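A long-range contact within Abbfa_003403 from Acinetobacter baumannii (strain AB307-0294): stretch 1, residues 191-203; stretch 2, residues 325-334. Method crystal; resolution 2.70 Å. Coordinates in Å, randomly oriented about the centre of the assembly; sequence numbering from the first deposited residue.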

# COMPACT_ATOMS: atom_id res chain seq x y z
N VAL A 191 -26.32 -21.48 12.11
CA VAL A 191 -25.67 -21.80 10.86
C VAL A 191 -25.32 -20.56 10.02
O VAL A 191 -24.17 -20.37 9.64
CB VAL A 191 -26.56 -22.79 10.04
CG1 VAL A 191 -26.43 -24.20 10.61
CG2 VAL A 191 -28.03 -22.35 10.08
N ILE A 192 -26.32 -19.70 9.78
CA ILE A 192 -26.26 -18.60 8.81
C ILE A 192 -25.77 -19.11 7.44
O ILE A 192 -24.63 -18.86 7.04
CB ILE A 192 -25.33 -17.43 9.27
CG1 ILE A 192 -25.63 -16.99 10.72
CG2 ILE A 192 -25.48 -16.24 8.33
CD1 ILE A 192 -26.97 -16.27 10.92
N ASP A 193 -26.65 -19.82 6.73
CA ASP A 193 -26.31 -20.34 5.41
C ASP A 193 -26.15 -19.19 4.41
O ASP A 193 -26.73 -18.12 4.59
CB ASP A 193 -27.38 -21.32 4.92
N ASP A 194 -25.38 -19.42 3.36
CA ASP A 194 -25.17 -18.43 2.30
C ASP A 194 -26.47 -17.94 1.67
O ASP A 194 -26.46 -16.99 0.88
CB ASP A 194 -24.29 -19.01 1.19
CG ASP A 194 -22.84 -19.18 1.62
OD1 ASP A 194 -22.54 -18.89 2.80
OD2 ASP A 194 -22.02 -19.61 0.78
N THR A 195 -27.58 -18.58 2.02
CA THR A 195 -28.89 -18.27 1.46
C THR A 195 -29.74 -17.37 2.36
O THR A 195 -30.92 -17.14 2.08
CB THR A 195 -29.69 -19.56 1.20
OG1 THR A 195 -30.05 -20.15 2.46
CG2 THR A 195 -28.84 -20.55 0.42
N ASP A 196 -29.14 -16.88 3.45
CA ASP A 196 -29.85 -16.07 4.43
C ASP A 196 -30.20 -14.70 3.86
O ASP A 196 -29.33 -14.01 3.32
CB ASP A 196 -29.02 -15.90 5.71
CG ASP A 196 -29.83 -15.34 6.87
OD1 ASP A 196 -31.05 -15.10 6.72
OD2 ASP A 196 -29.25 -15.15 7.96
N GLU A 197 -31.46 -14.31 4.00
CA GLU A 197 -31.97 -13.05 3.43
C GLU A 197 -31.16 -11.84 3.89
O GLU A 197 -30.84 -10.96 3.09
CB GLU A 197 -33.44 -12.86 3.78
N SER A 198 -30.79 -11.81 5.17
CA SER A 198 -29.97 -10.71 5.69
C SER A 198 -28.57 -10.73 5.08
O SER A 198 -27.99 -9.68 4.81
CB SER A 198 -29.88 -10.77 7.21
OG SER A 198 -31.17 -10.72 7.80
N LEU A 199 -28.02 -11.91 4.85
CA LEU A 199 -26.69 -12.02 4.25
C LEU A 199 -26.70 -11.57 2.79
O LEU A 199 -25.75 -10.95 2.32
CB LEU A 199 -26.17 -13.45 4.35
CG LEU A 199 -24.69 -13.67 4.08
CD1 LEU A 199 -23.83 -12.69 4.88
CD2 LEU A 199 -24.35 -15.09 4.46
N ILE A 200 -27.77 -11.89 2.08
CA ILE A 200 -27.92 -11.45 0.71
C ILE A 200 -28.02 -9.92 0.65
O ILE A 200 -27.40 -9.29 -0.22
CB ILE A 200 -29.16 -12.07 0.06
CG1 ILE A 200 -29.01 -13.59 0.02
CG2 ILE A 200 -29.40 -11.51 -1.33
CD1 ILE A 200 -30.32 -14.32 -0.11
N PHE A 201 -28.78 -9.34 1.58
CA PHE A 201 -28.94 -7.89 1.64
C PHE A 201 -27.59 -7.18 1.65
O PHE A 201 -27.36 -6.27 0.85
CB PHE A 201 -29.73 -7.48 2.88
CG PHE A 201 -29.79 -5.99 3.10
CD1 PHE A 201 -30.87 -5.25 2.63
CD2 PHE A 201 -28.78 -5.33 3.79
CE1 PHE A 201 -30.93 -3.87 2.83
CE2 PHE A 201 -28.84 -3.95 3.99
CZ PHE A 201 -29.92 -3.22 3.52
N TRP A 202 -26.71 -7.58 2.57
CA TRP A 202 -25.40 -6.96 2.71
C TRP A 202 -24.52 -7.23 1.51
O TRP A 202 -23.76 -6.36 1.07
CB TRP A 202 -24.71 -7.45 3.98
CG TRP A 202 -25.32 -6.94 5.22
CD1 TRP A 202 -25.91 -7.68 6.20
CD2 TRP A 202 -25.41 -5.58 5.64
NE1 TRP A 202 -26.37 -6.86 7.21
CE2 TRP A 202 -26.08 -5.56 6.88
CE3 TRP A 202 -25.00 -4.37 5.08
CZ2 TRP A 202 -26.33 -4.39 7.58
CZ3 TRP A 202 -25.26 -3.20 5.77
CH2 TRP A 202 -25.91 -3.22 7.00
N LYS A 203 -24.62 -8.44 0.98
CA LYS A 203 -23.82 -8.82 -0.16
C LYS A 203 -24.15 -7.88 -1.33
O LYS A 203 -23.26 -7.47 -2.06
CB LYS A 203 -24.07 -10.29 -0.52
CG LYS A 203 -22.91 -11.01 -1.20
CD LYS A 203 -23.33 -12.40 -1.68
CE LYS A 203 -23.20 -13.47 -0.60
NZ LYS A 203 -21.77 -13.83 -0.32
N ARG A 325 -32.73 2.72 7.88
CA ARG A 325 -33.85 1.93 8.41
C ARG A 325 -33.83 0.50 7.88
O ARG A 325 -33.99 -0.45 8.65
CB ARG A 325 -35.21 2.57 8.08
CG ARG A 325 -36.41 1.72 8.51
CD ARG A 325 -37.76 2.40 8.27
NE ARG A 325 -38.13 2.43 6.86
CZ ARG A 325 -38.90 1.52 6.26
NH1 ARG A 325 -39.38 0.49 6.95
NH2 ARG A 325 -39.18 1.63 4.97
N GLN A 326 -33.63 0.36 6.58
CA GLN A 326 -33.57 -0.97 5.96
C GLN A 326 -32.38 -1.75 6.53
O GLN A 326 -32.51 -2.93 6.85
CB GLN A 326 -33.48 -0.87 4.43
CG GLN A 326 -34.72 -0.29 3.77
CD GLN A 326 -35.96 -1.15 3.97
OE1 GLN A 326 -35.92 -2.36 3.76
NE2 GLN A 326 -37.05 -0.53 4.39
N SER A 327 -31.24 -1.08 6.66
CA SER A 327 -30.02 -1.74 7.10
C SER A 327 -30.15 -2.25 8.54
O SER A 327 -29.60 -3.29 8.88
CB SER A 327 -28.82 -0.80 6.97
OG SER A 327 -28.53 -0.50 5.61
N LEU A 328 -30.89 -1.52 9.38
CA LEU A 328 -31.08 -1.95 10.78
C LEU A 328 -31.94 -3.21 10.88
O LEU A 328 -31.85 -3.93 11.87
CB LEU A 328 -31.69 -0.82 11.63
CG LEU A 328 -30.81 0.44 11.76
CD1 LEU A 328 -31.52 1.54 12.52
CD2 LEU A 328 -29.47 0.12 12.39
N LYS A 329 -32.76 -3.48 9.87
CA LYS A 329 -33.49 -4.76 9.80
C LYS A 329 -32.52 -5.96 9.80
O LYS A 329 -32.79 -6.99 10.41
CB LYS A 329 -34.37 -4.83 8.54
CG LYS A 329 -35.61 -3.90 8.52
CD LYS A 329 -36.44 -4.14 7.25
CE LYS A 329 -37.68 -3.26 7.16
NZ LYS A 329 -38.47 -3.52 5.90
N HIS A 330 -31.39 -5.82 9.13
CA HIS A 330 -30.49 -6.94 8.94
C HIS A 330 -29.23 -6.81 9.78
O HIS A 330 -28.15 -7.24 9.36
CB HIS A 330 -30.13 -7.06 7.46
CG HIS A 330 -31.32 -7.07 6.56
ND1 HIS A 330 -32.12 -8.18 6.41
CD2 HIS A 330 -31.86 -6.10 5.78
CE1 HIS A 330 -33.10 -7.90 5.57
NE2 HIS A 330 -32.96 -6.64 5.17
N GLN A 331 -29.36 -6.23 10.96
CA GLN A 331 -28.20 -5.94 11.79
C GLN A 331 -27.73 -7.17 12.56
O GLN A 331 -26.68 -7.14 13.19
CB GLN A 331 -28.51 -4.82 12.77
CG GLN A 331 -29.23 -5.31 14.00
CD GLN A 331 -29.71 -4.17 14.86
OE1 GLN A 331 -30.49 -3.32 14.41
NE2 GLN A 331 -29.22 -4.13 16.10
N LYS A 332 -28.51 -8.25 12.50
CA LYS A 332 -28.15 -9.46 13.24
C LYS A 332 -26.86 -10.09 12.70
O LYS A 332 -26.10 -10.71 13.46
CB LYS A 332 -29.31 -10.48 13.23
CG LYS A 332 -29.87 -10.91 11.86
CD LYS A 332 -31.23 -11.61 12.05
CE LYS A 332 -31.83 -12.20 10.77
NZ LYS A 332 -31.12 -13.41 10.27
N ILE A 333 -26.60 -9.92 11.40
CA ILE A 333 -25.40 -10.44 10.76
C ILE A 333 -24.14 -9.72 11.25
O ILE A 333 -24.04 -8.49 11.13
CB ILE A 333 -25.48 -10.33 9.22
CG1 ILE A 333 -26.67 -11.11 8.68
CG2 ILE A 333 -24.22 -10.85 8.59
CD1 ILE A 333 -26.75 -12.52 9.23
N ALA A 334 -23.19 -10.48 11.77
CA ALA A 334 -21.95 -9.90 12.32
C ALA A 334 -21.09 -9.37 11.20
O ALA A 334 -21.07 -9.93 10.10
CB ALA A 334 -21.19 -10.92 13.12

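The two stretches meet near the start of helix 197-203, just after its N-cap residue, Asp196. Stretch 2 contributes helical residues and a type I turn from His330 to Ile333. The helix axes run at 138° and come no closer than 10.6 Å, yet the turn brings the backbones nearer: Ser198 CA lies 5.0 Å from His330 CA. In all, 557 Å² is buried.

His330 is one main bump. Its CA-to-CB bond points toward stretch 1, and its ring lies between Ser198 and Phe201. At the ring edge, Ser198 OG and His330 ND1 share a hydrogen bond of 3.0 Å, whose donor the geometry leaves open. Over a face lies Phe201: the rings form an offset stack, with centroids 4.4 Å apart and planes at 27°, and Phe201 CB sits 4.0 Å from the His330 ring centroid, 14° off the normal, a CH-pi contact. The far end of the phenyl ring reaches back along the second helix, bringing Phe201 CZ within 3.7 Å of Ser327 OG, at the ring edge.

Trp202 starts sideways, but its indole swings nearer. Trp202 NE1 donates to His330 O at 2.8 Å with an N-H...O angle of 159°, tying the side chain to the turn's backbone, while Trp202 CH2 packs 3.8 Å from Ser327 CB.

Ile333 is the second bump, entering an apolar hollow. Ser198 CB lies 3.5 Å from Ile333 CG1, Leu199 CD1 4.2 Å from Ile333 CG2, Trp202 CD1 4.0 Å from Ile333 CB, and Ile192 CG2, in a poorly ordered residue, 4.0 Å from Ile333 CD1. Nearby, Lys332 NZ forms a salt bridge with Asp196 OD2 at 3.4 Å, adding charge pairing beside the apolar contact.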